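Local atomic coordinates of quinone oxidoreductase (Coxiella burnetii, PDB entry 3TQH), a protein that binds NADPH and probably uses it to reduce quinones, as a member of the medium-chain dehydrogenase/reductase superfamily. Residues A148-G153 / K176-I181; D217-L222 / D233-T238; G239-V244 / R261-L266. One frame throughout, in Å; residues are numbered along the deposited sequence.

All three contacts belong to the Rossmann-type half of the protein, and their chemistry follows their place in it. Interaction 1 is a surface contact between loops, resting on backbone polarity and a little aliphatic cover. Interaction 2 is mostly buried and lies within a beta-alpha-beta crossover, where the contact is made largely by side chains: carbon and sulfur inside, charge and water outside. Interaction 3, partly buried, is regular parallel strand pairing that ends at the cofactor. Strand 239-243 of interaction 3 is the sheet neighbour of strand 216-221 in interaction 2, and Asp221 OD2 meets Ser243 OG between them. Ala148, which begins segment 148-153, packs on Ala218, Ile220, Cys240 and Val242.

Interaction 1: residues A148-G153 / K176-I181; sequences AEVKQG and KGTTVI
Two helix-ending loops of the Rossmann-type nucleotide domain meet where Gly153 and Gly177 join their backbones. Residues 148-153 follow helix 135-147 and lead into strand 155-158, while residues 176-181 leave helix 164-175 for strand 179-184, the neighbour of 155-158 in the parallel sheet. Each helix closes with a Schellman motif, at Glu149 and at Gly177. Gly177 takes a positive phi (92°), which suits glycine.

A single hydrogen bond joins the segments: Gly153 N donates to Gly177 O over 3.2 Å. The N-H points almost straight at its acceptor (168°), yet the donor stands well above the carbonyl plane. Gln152 approaches the same oxygen: its CA-H comes near Gly177 O, with CA at 3.5 Å, and its CG, anti to the backbone N (chi1 171°), comes to 3.6 Å from that oxygen. One carbonyl is thus met by a true donor and, more weakly, by carbon.

Deeper in, Val150 turns toward the other loop and its CG1 lies 4.0 Å from Lys176 CB, the two side chains crossing obliquely. The methyls of Val150 and Thr178 also meet but are modelled too close, which makes the detail doubtful. Thr178 CG2 is placed 3.2 Å from Lys151 O, a distance to be read with the same caution, while Thr178 OG1 bonds back to Ala173 O in the helix. Val150 also touches Leu145 and Val156.

The threonine hydroxyl therefore serves its own helix end, and the model suggests that its methyl is turned to the opposite loop. Such chemistry implies a joint held by backbone polarity and shallow aliphatic cover, with no charge pairing between the two loops.

Interaction 2: residues D217-L222 / D233-T238; sequences DAVIDL and DCLKET
Asp217, Leu235 and Val219 carry the contact by which a beta-alpha-beta crossover of the Rossmann-type domain packs against itself. Strand 216-221 runs into helix 225-231, and residues 233-238 bring the chain back toward strand 239-243, the parallel neighbour of the first strand. The returning segment touches the beginning of strand 216-221 through side chains.

Val219 and Leu235 form the inner half. Val219 turns toward the returning chain, and with CG1 anti to the backbone N (chi1 172°) it is the other methyl, CG2, that does the touching. This methyl meets Leu235 CD2 at 3.6 Å, the two side chains crossing at about a right angle. The beta carbon of Leu235 does not face the strand, but the end of the side chain swings in, and its CD2 also lies 4.1 Å from Val219 N. Cys234 adds its sulfur to the same methyl, SG to Val219 CG2 being 3.9 Å, and beyond it packs on Leu157 and Leu209. Val219 CG2 is thus met by a branched carbon tip and a sulfur, a wholly apolar meeting between buried residues.

The outer half is polar. Asp217 and the exposed Lys236 lie side by side and point the same way, and the aliphatic stem of the lysine runs past the carboxylate: Lys236 CD is 3.3 Å from Asp217 OD1. The bend at chi3 (73°) turns CE from the extended course, and the salt bridge from Lys236 NZ to Asp217 OD1 is long, at 4.0 Å. Its attraction is probably modest. Asp217 OD2 has a firmer partner, accepting from Val155 N in the adjacent strand. Asp217 OD1 receives a hydrogen bond from a water at 2.9 Å, and the same water lies 2.6 Å from Thr238 OG1.

Interaction 3: residues G239-V244 / R261-L266; sequences GCIVSV and RRAFGL. With NDP (NADPH dihydro-nicotinamide-adenine-dinucleotide phosphate), chain B.
Cys240 and Val242 fit between the side chains of Arg262, Phe264 and Leu266 where strands 239-243 and 262-264 run parallel, the last two strands of the Rossmann-type sheet, joined as a beta-alpha-beta unit through helix 249-258. Three backbone hydrogen bonds, Ile241 N to Arg262 O, Phe264 N to Ile241 O and Ser243 N to Phe264 O, tie the strands.

On the face bearing Cys240 and Val242, bumps alternate with hollows. Cys240 CB lies over one face of the Arg262 guanidinium, offset toward NH1 at 3.5 Å, and the bend at chi3 (-80°) turns the chain of the arginine on its way there. The same CB reaches Phe264 CE2 at 4.3 Å, and the small cysteine fills the dip between a flat cation and an oblique ring. Val242 occupies the next dip by its two branches: CG2 lies 4.3 Å from Phe264 CB, and CG1, anti to the backbone N, lies 4.2 Å from Leu266 CB. Helix 135-147 adjoins this face through Gln147. On the other face Ile241 CG2 rests on Ala263 CB at 3.6 Å, and helix 249-258 packs on both residues.

Beyond the paired strands the segments reach the cofactor together. Val244 CG1 comes 3.3 Å from C2N of the nicotinamide ring, and the carboxamide nitrogen N7N donates through two bent bonds to main-chain oxygens, Leu266 O at 2.7 Å and Val244 O at 2.9 Å.

Interaction 1: residues A148-G153 / K176-I181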
loop_
_atom_site.group_PDB
_atom_site.type_symbol
_atom_site.label_atom_id
_atom_site.label_comp_id
_atom_site.label_asym_id
_atom_site.label_seq_id
_atom_site.Cartn_x
_atom_site.Cartn_y
_atom_site.Cartn_z
ATOM N N ALA A 148 -4.583 16.165 0.755
ATOM C CA ALA A 148 -5.789 16.769 1.341
ATOM C C ALA A 148 -5.504 17.948 2.283
ATOM O O ALA A 148 -6.444 18.587 2.758
ATOM C CB ALA A 148 -6.599 15.713 2.079
ATOM N N GLU A 149 -4.230 18.228 2.559
ATOM C CA GLU A 149 -3.839 19.324 3.447
ATOM C C GLU A 149 -4.623 19.306 4.765
ATOM O O GLU A 149 -5.158 20.318 5.215
ATOM C CB GLU A 149 -3.998 20.672 2.739
ATOM C CG GLU A 149 -3.134 20.826 1.491
ATOM C CD GLU A 149 -3.089 22.261 0.992
ATOM O OE1 GLU A 149 -3.944 23.076 1.418
ATOM O OE2 GLU A 149 -2.192 22.584 0.180
ATOM N N VAL A 150 -4.672 18.134 5.376
ATOM C CA VAL A 150 -5.336 17.945 6.654
ATOM C C VAL A 150 -4.638 18.714 7.791
ATOM O O VAL A 150 -3.428 18.593 7.979
ATOM C CB VAL A 150 -5.398 16.435 6.971
ATOM C CG1 VAL A 150 -5.540 16.194 8.458
ATOM C CG2 VAL A 150 -6.533 15.792 6.191
ATOM N N LYS A 151 -5.413 19.516 8.525
ATOM C CA LYS A 151 -4.926 20.257 9.701
ATOM C C LYS A 151 -5.746 19.866 10.927
ATOM O O LYS A 151 -6.795 19.242 10.792
ATOM C CB LYS A 151 -5.075 21.769 9.487
ATOM C CG LYS A 151 -4.173 22.381 8.425
ATOM C CD LYS A 151 -4.517 23.865 8.238
ATOM C CE LYS A 151 -3.463 24.627 7.416
ATOM N NZ LYS A 151 -3.540 26.125 7.607
ATOM N N GLN A 152 -5.290 20.255 12.116
ATOM C CA GLN A 152 -6.071 20.041 13.336
ATOM C C GLN A 152 -7.417 20.767 13.249
ATOM O O GLN A 152 -7.482 21.911 12.806
ATOM C CB GLN A 152 -5.309 20.506 14.588
ATOM C CG GLN A 152 -6.163 20.496 15.871
ATOM C CD GLN A 152 -5.360 20.608 17.157
ATOM O OE1 GLN A 152 -4.221 20.157 17.238
ATOM N NE2 GLN A 152 -5.969 21.196 18.180
ATOM N N GLY A 153 -8.477 20.091 13.684
ATOM C CA GLY A 153 -9.839 20.623 13.606
ATOM C C GLY A 153 -10.649 20.060 12.445
ATOM O O GLY A 153 -11.872 19.988 12.523
ATOM N N LYS A 176 -2.558 13.936 13.485
ATOM C CA LYS A 176 -2.625 15.304 12.955
ATOM C C LYS A 176 -3.638 16.164 13.713
ATOM O O LYS A 176 -3.663 17.382 13.541
ATOM C CB LYS A 176 -2.987 15.305 11.469
ATOM C CG LYS A 176 -1.936 14.701 10.552
ATOM C CD LYS A 176 -0.867 15.711 10.143
ATOM C CE LYS A 176 0.033 15.140 9.016
ATOM N NZ LYS A 176 -0.715 14.906 7.733
ATOM N N GLY A 177 -4.478 15.534 14.533
ATOM C CA GLY A 177 -5.469 16.249 15.335
ATOM C C GLY A 177 -6.814 16.396 14.647
ATOM O O GLY A 177 -7.575 17.298 14.962
ATOM N N THR A 178 -7.119 15.497 13.718
ATOM C CA THR A 178 -8.362 15.578 12.958
ATOM C C THR A 178 -9.438 14.662 13.527
ATOM O O THR A 178 -9.136 13.665 14.182
ATOM C CB THR A 178 -8.132 15.237 11.477
ATOM O OG1 THR A 178 -7.820 13.847 11.340
ATOM C CG2 THR A 178 -6.997 16.071 10.919
ATOM N N THR A 179 -10.695 15.028 13.291
ATOM C CA THR A 179 -11.830 14.156 13.580
ATOM C C THR A 179 -11.920 13.139 12.447
ATOM O O THR A 179 -12.064 13.527 11.290
ATOM C CB THR A 179 -13.140 14.955 13.649
ATOM O OG1 THR A 179 -13.008 15.998 14.620
ATOM C CG2 THR A 179 -14.307 14.053 14.015
ATOM N N VAL A 180 -11.822 11.851 12.781
ATOM C CA VAL A 180 -11.758 10.792 11.780
ATOM C C VAL A 180 -13.059 10.000 11.743
ATOM O O VAL A 180 -13.465 9.404 12.744
ATOM C CB VAL A 180 -10.567 9.837 12.028
ATOM C CG1 VAL A 180 -10.669 8.588 11.148
ATOM C CG2 VAL A 180 -9.256 10.555 11.756
ATOM N N ILE A 181 -13.703 10.028 10.578
ATOM C CA ILE A 181 -14.862 9.200 10.273
ATOM C C ILE A 181 -14.367 8.129 9.314
ATOM O O ILE A 181 -13.527 8.408 8.455
ATOM C CB ILE A 181 -15.987 10.009 9.569
ATOM C CG1 ILE A 181 -16.308 11.296 10.337
ATOM C CG2 ILE A 181 -17.239 9.160 9.419
ATOM C CD1 ILE A 181 -17.352 12.195 9.653
#

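Interaction 2: residues D217-L222 / D233-T238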
loop_
_atom_site.group_PDB
_atom_site.type_symbol
_atom_site.label_atom_id
_atom_site.label_comp_id
_atom_site.label_asym_id
_atom_site.label_seq_id
_atom_site.Cartn_x
_atom_site.Cartn_y
_atom_site.Cartn_z
ATOM N N ASP A 217 -14.225 17.942 5.565
ATOM C CA ASP A 217 -13.133 18.715 4.947
ATOM C C ASP A 217 -12.332 17.899 3.923
ATOM O O ASP A 217 -11.835 18.446 2.946
ATOM C CB ASP A 217 -12.180 19.261 6.013
ATOM C CG ASP A 217 -12.856 20.229 6.960
ATOM O OD1 ASP A 217 -13.008 21.422 6.601
ATOM O OD2 ASP A 217 -13.231 19.802 8.074
ATOM N N ALA A 218 -12.190 16.601 4.153
ATOM C CA ALA A 218 -11.476 15.748 3.212
ATOM C C ALA A 218 -12.033 14.339 3.224
ATOM O O ALA A 218 -12.425 13.831 4.265
ATOM C CB ALA A 218 -9.988 15.726 3.527
ATOM N N VAL A 219 -12.083 13.730 2.047
ATOM C CA VAL A 219 -12.404 12.328 1.907
ATOM C C VAL A 219 -11.168 11.635 1.362
ATOM O O VAL A 219 -10.718 11.972 0.273
ATOM C CB VAL A 219 -13.566 12.111 0.918
ATOM C CG1 VAL A 219 -13.754 10.613 0.625
ATOM C CG2 VAL A 219 -14.867 12.766 1.442
ATOM N N ILE A 220 -10.603 10.699 2.128
ATOM C CA ILE A 220 -9.569 9.814 1.615
ATOM C C ILE A 220 -10.284 8.581 1.084
ATOM O O ILE A 220 -10.618 7.663 1.840
ATOM C CB ILE A 220 -8.529 9.413 2.678
ATOM C CG1 ILE A 220 -7.990 10.650 3.423
ATOM C CG2 ILE A 220 -7.385 8.658 2.023
ATOM C CD1 ILE A 220 -7.454 11.752 2.508
ATOM N N ASP A 221 -10.547 8.586 -0.218
ATOM C CA ASP A 221 -11.333 7.537 -0.851
ATOM C C ASP A 221 -10.417 6.392 -1.280
ATOM O O ASP A 221 -9.678 6.506 -2.265
ATOM C CB ASP A 221 -12.099 8.091 -2.054
ATOM C CG ASP A 221 -12.686 7.002 -2.919
ATOM O OD1 ASP A 221 -13.130 5.976 -2.359
ATOM O OD2 ASP A 221 -12.707 7.162 -4.161
ATOM N N LEU A 222 -10.470 5.294 -0.533
ATOM C CA LEU A 222 -9.648 4.127 -0.819
ATOM C C LEU A 222 -10.437 3.003 -1.491
ATOM O O LEU A 222 -9.921 1.902 -1.639
ATOM C CB LEU A 222 -8.989 3.635 0.469
ATOM C CG LEU A 222 -8.035 4.650 1.114
ATOM C CD1 LEU A 222 -7.740 4.270 2.551
ATOM C CD2 LEU A 222 -6.744 4.767 0.295
ATOM N N ASP A 233 -20.718 14.258 -2.319
ATOM C CA ASP A 233 -21.890 14.908 -1.713
ATOM C C ASP A 233 -21.712 15.339 -0.244
ATOM O O ASP A 233 -22.485 16.160 0.249
ATOM C CB ASP A 233 -23.116 13.989 -1.796
ATOM C CG ASP A 233 -23.617 13.783 -3.225
ATOM O OD1 ASP A 233 -23.485 14.707 -4.060
ATOM O OD2 ASP A 233 -24.167 12.685 -3.503
ATOM N N CYS A 234 -20.722 14.786 0.457
ATOM C CA CYS A 234 -20.521 15.121 1.870
ATOM C C CYS A 234 -19.425 16.173 2.094
ATOM O O CYS A 234 -19.219 16.622 3.215
ATOM C CB CYS A 234 -20.256 13.855 2.699
ATOM S SG CYS A 234 -18.606 13.123 2.552
ATOM N N LEU A 235 -18.750 16.587 1.025
ATOM C CA LEU A 235 -17.705 17.606 1.121
ATOM C C LEU A 235 -18.264 18.993 1.398
ATOM O O LEU A 235 -19.300 19.368 0.852
ATOM C CB LEU A 235 -16.908 17.689 -0.184
ATOM C CG LEU A 235 -16.024 16.518 -0.584
ATOM C CD1 LEU A 235 -15.414 16.822 -1.939
ATOM C CD2 LEU A 235 -14.946 16.270 0.458
ATOM N N LYS A 236 -17.547 19.753 2.229
ATOM C CA LYS A 236 -17.744 21.198 2.352
ATOM C C LYS A 236 -17.411 21.888 1.032
ATOM O O LYS A 236 -16.709 21.323 0.189
ATOM C CB LYS A 236 -16.828 21.785 3.437
ATOM C CG LYS A 236 -17.164 21.366 4.853
ATOM C CD LYS A 236 -16.222 21.995 5.871
ATOM C CE LYS A 236 -16.515 23.484 6.051
ATOM N NZ LYS A 236 -15.908 24.046 7.293
ATOM N N GLU A 237 -17.885 23.121 0.875
ATOM C CA GLU A 237 -17.505 23.956 -0.259
ATOM C C GLU A 237 -15.991 23.911 -0.488
ATOM O O GLU A 237 -15.542 23.719 -1.613
ATOM C CB GLU A 237 -17.958 25.404 -0.029
ATOM C CG GLU A 237 -17.534 26.394 -1.118
ATOM C CD GLU A 237 -17.820 27.841 -0.746
ATOM O OE1 GLU A 237 -17.647 28.204 0.440
ATOM O OE2 GLU A 237 -18.212 28.622 -1.642
ATOM N N THR A 238 -15.220 24.074 0.586
ATOM C CA THR A 238 -13.756 24.101 0.508
ATOM C C THR A 238 -13.089 22.726 0.608
ATOM O O THR A 238 -11.871 22.633 0.575
ATOM C CB THR A 238 -13.162 24.964 1.641
ATOM O OG1 THR A 238 -13.690 24.525 2.903
ATOM C CG2 THR A 238 -13.498 26.411 1.427
HETATM O O HOH W 1 -12.608 22.422 3.935
#

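Interaction 3: residues G239-V244 / R261-L266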
loop_
_atom_site.group_PDB
_atom_site.type_symbol
_atom_site.label_atom_id
_atom_site.label_comp_id
_atom_site.label_asym_id
_atom_site.label_seq_id
_atom_site.Cartn_x
_atom_site.Cartn_y
_atom_site.Cartn_z
ATOM N N GLY A 239 -13.877 21.667 0.742
ATOM C CA GLY A 239 -13.327 20.334 0.931
ATOM C C GLY A 239 -12.800 19.726 -0.353
ATOM O O GLY A 239 -13.121 20.186 -1.451
ATOM N N CYS A 240 -11.985 18.687 -0.209
ATOM C CA CYS A 240 -11.443 17.972 -1.355
ATOM C C CYS A 240 -11.501 16.465 -1.145
ATOM O O CYS A 240 -11.459 15.981 -0.017
ATOM C CB CYS A 240 -10.001 18.393 -1.618
ATOM S SG CYS A 240 -8.872 17.906 -0.306
ATOM N N ILE A 241 -11.607 15.739 -2.251
ATOM C CA ILE A 241 -11.552 14.284 -2.233
ATOM C C ILE A 241 -10.251 13.823 -2.900
ATOM O O ILE A 241 -9.879 14.303 -3.974
ATOM C CB ILE A 241 -12.804 13.650 -2.910
ATOM C CG1 ILE A 241 -12.732 12.121 -2.880
ATOM C CG2 ILE A 241 -12.990 14.154 -4.349
ATOM C CD1 ILE A 241 -13.965 11.453 -3.461
ATOM N N VAL A 242 -9.550 12.920 -2.219
ATOM C CA VAL A 242 -8.384 12.241 -2.763
ATOM C C VAL A 242 -8.792 10.806 -3.052
ATOM O O VAL A 242 -8.904 9.984 -2.136
ATOM C CB VAL A 242 -7.205 12.262 -1.782
ATOM C CG1 VAL A 242 -6.004 11.563 -2.389
ATOM C CG2 VAL A 242 -6.858 13.701 -1.408
ATOM N N SER A 243 -9.034 10.514 -4.327
ATOM C CA SER A 243 -9.452 9.183 -4.739
ATOM C C SER A 243 -8.229 8.383 -5.157
ATOM O O SER A 243 -7.613 8.676 -6.178
ATOM C CB SER A 243 -10.479 9.265 -5.873
ATOM O OG SER A 243 -11.218 8.057 -5.959
ATOM N N VAL A 244 -7.894 7.371 -4.354
ATOM C CA VAL A 244 -6.596 6.688 -4.409
ATOM C C VAL A 244 -6.486 5.568 -5.467
ATOM O O VAL A 244 -5.433 5.432 -6.093
ATOM C CB VAL A 244 -6.204 6.160 -2.995
ATOM C CG1 VAL A 244 -4.931 5.316 -3.035
ATOM C CG2 VAL A 244 -6.033 7.329 -2.032
ATOM N N ARG A 261 -16.373 20.885 -6.799
ATOM C CA ARG A 261 -15.585 20.478 -5.647
ATOM C C ARG A 261 -14.167 20.070 -6.055
ATOM O O ARG A 261 -13.952 19.539 -7.149
ATOM C CB ARG A 261 -16.273 19.311 -4.935
ATOM C CG ARG A 261 -17.610 19.660 -4.307
ATOM C CD ARG A 261 -17.427 20.607 -3.134
ATOM N NE ARG A 261 -18.687 20.921 -2.477
ATOM C CZ ARG A 261 -19.524 21.893 -2.839
ATOM N NH1 ARG A 261 -19.263 22.685 -3.876
ATOM N NH2 ARG A 261 -20.642 22.078 -2.144
ATOM N N ARG A 262 -13.206 20.311 -5.165
ATOM C CA ARG A 262 -11.815 19.948 -5.426
ATOM C C ARG A 262 -11.610 18.434 -5.344
ATOM O O ARG A 262 -12.117 17.775 -4.435
ATOM C CB ARG A 262 -10.878 20.666 -4.456
ATOM C CG ARG A 262 -10.869 22.162 -4.634
ATOM C CD ARG A 262 -9.664 22.822 -3.974
ATOM N NE ARG A 262 -9.838 22.984 -2.526
ATOM C CZ ARG A 262 -9.176 22.312 -1.575
ATOM N NH1 ARG A 262 -8.248 21.409 -1.875
ATOM N NH2 ARG A 262 -9.435 22.556 -0.294
ATOM N N ALA A 263 -10.880 17.885 -6.309
ATOM C CA ALA A 263 -10.600 16.454 -6.333
ATOM C C ALA A 263 -9.167 16.195 -6.785
ATOM O O ALA A 263 -8.621 16.932 -7.600
ATOM C CB ALA A 263 -11.580 15.731 -7.238
ATOM N N PHE A 264 -8.572 15.149 -6.230
ATOM C CA PHE A 264 -7.221 14.734 -6.576
ATOM C C PHE A 264 -7.178 13.221 -6.755
ATOM O O PHE A 264 -7.919 12.487 -6.099
ATOM C CB PHE A 264 -6.240 15.104 -5.455
ATOM C CG PHE A 264 -6.049 16.582 -5.269
ATOM C CD1 PHE A 264 -5.265 17.308 -6.157
ATOM C CD2 PHE A 264 -6.637 17.242 -4.196
ATOM C CE1 PHE A 264 -5.081 18.679 -5.989
ATOM C CE2 PHE A 264 -6.453 18.611 -4.013
ATOM C CZ PHE A 264 -5.674 19.333 -4.910
ATOM N N GLY A 265 -6.307 12.770 -7.653
ATOM C CA GLY A 265 -5.874 11.385 -7.669
ATOM C C GLY A 265 -4.662 11.269 -6.762
ATOM O O GLY A 265 -4.282 12.229 -6.087
ATOM N N LEU A 266 -4.054 10.091 -6.741
ATOM C CA LEU A 266 -2.810 9.882 -6.018
ATOM C C LEU A 266 -2.004 8.786 -6.692
ATOM O O LEU A 266 -2.529 7.700 -6.956
ATOM C CB LEU A 266 -3.076 9.495 -4.561
ATOM C CG LEU A 266 -1.859 9.634 -3.640
ATOM C CD1 LEU A 266 -1.759 11.065 -3.133
ATOM C CD2 LEU A 266 -1.915 8.663 -2.471
HETATM P PA NDP B . -7.052 -3.430 1.125
HETATM O O1A NDP B . -7.320 -4.670 0.372
HETATM O O2A NDP B . -6.040 -3.644 2.178
HETATM O O5B NDP B . -8.404 -2.892 1.807
HETATM C C5B NDP B . -9.299 -3.823 2.383
HETATM C C4B NDP B . -10.339 -3.091 3.217
HETATM O O4B NDP B . -11.309 -2.524 2.361
HETATM C C3B NDP B . -11.101 -3.982 4.190
HETATM O O3B NDP B . -10.683 -3.709 5.510
HETATM C C2B NDP B . -12.573 -3.645 3.975
HETATM O O2B NDP B . -13.249 -3.341 5.175
HETATM C C1B NDP B . -12.520 -2.422 3.075
HETATM N N9A NDP B . -13.631 -2.314 2.118
HETATM C C8A NDP B . -13.925 -3.174 1.089
HETATM N N7A NDP B . -15.003 -2.704 0.430
HETATM C C5A NDP B . -15.402 -1.559 1.020
HETATM C C6A NDP B . -16.449 -0.692 0.743
HETATM N N6A NDP B . -17.263 -0.949 -0.267
HETATM N N1A NDP B . -16.634 0.425 1.527
HETATM C C2A NDP B . -15.767 0.674 2.581
HETATM N N3A NDP B . -14.718 -0.186 2.854
HETATM C C4A NDP B . -14.544 -1.293 2.082
HETATM O O3 NDP B . -6.619 -2.243 0.126
HETATM P PN NDP B . -5.487 -1.121 0.385
HETATM O O1N NDP B . -4.153 -1.746 0.268
HETATM O O2N NDP B . -5.785 -0.299 1.568
HETATM O O5D NDP B . -5.716 -0.217 -0.924
HETATM C C5D NDP B . -6.981 0.335 -1.237
HETATM C C4D NDP B . -7.004 0.774 -2.697
HETATM O O4D NDP B . -6.026 1.771 -2.923
HETATM C C3D NDP B . -6.698 -0.386 -3.634
HETATM O O3D NDP B . -7.607 -0.372 -4.710
HETATM C C2D NDP B . -5.277 -0.132 -4.089
HETATM O O2D NDP B . -5.015 -0.654 -5.379
HETATM C C1D NDP B . -5.191 1.396 -4.008
HETATM N N1N NDP B . -3.828 1.942 -3.814
HETATM C C2N NDP B . -3.416 2.942 -4.660
HETATM C C3N NDP B . -2.134 3.484 -4.599
HETATM C C7N NDP B . -1.699 4.577 -5.530
HETATM O O7N NDP B . -0.381 5.071 -5.424
HETATM N N7N NDP B . -2.552 5.051 -6.438
HETATM C C4N NDP B . -1.184 2.941 -3.569
HETATM C C5N NDP B . -1.696 1.861 -2.671
HETATM C C6N NDP B . -3.005 1.418 -2.841
HETATM P P2B NDP B . -14.344 -4.346 5.795
HETATM O O1X NDP B . -14.658 -3.892 7.199
HETATM O O2X NDP B . -13.791 -5.749 5.846
HETATM O O3X NDP B . -15.616 -4.345 4.990
HETATM O O HOH W 2 -14.110 21.952 -2.887
HETATM O O HOH W 3 -5.582 7.830 -7.694
#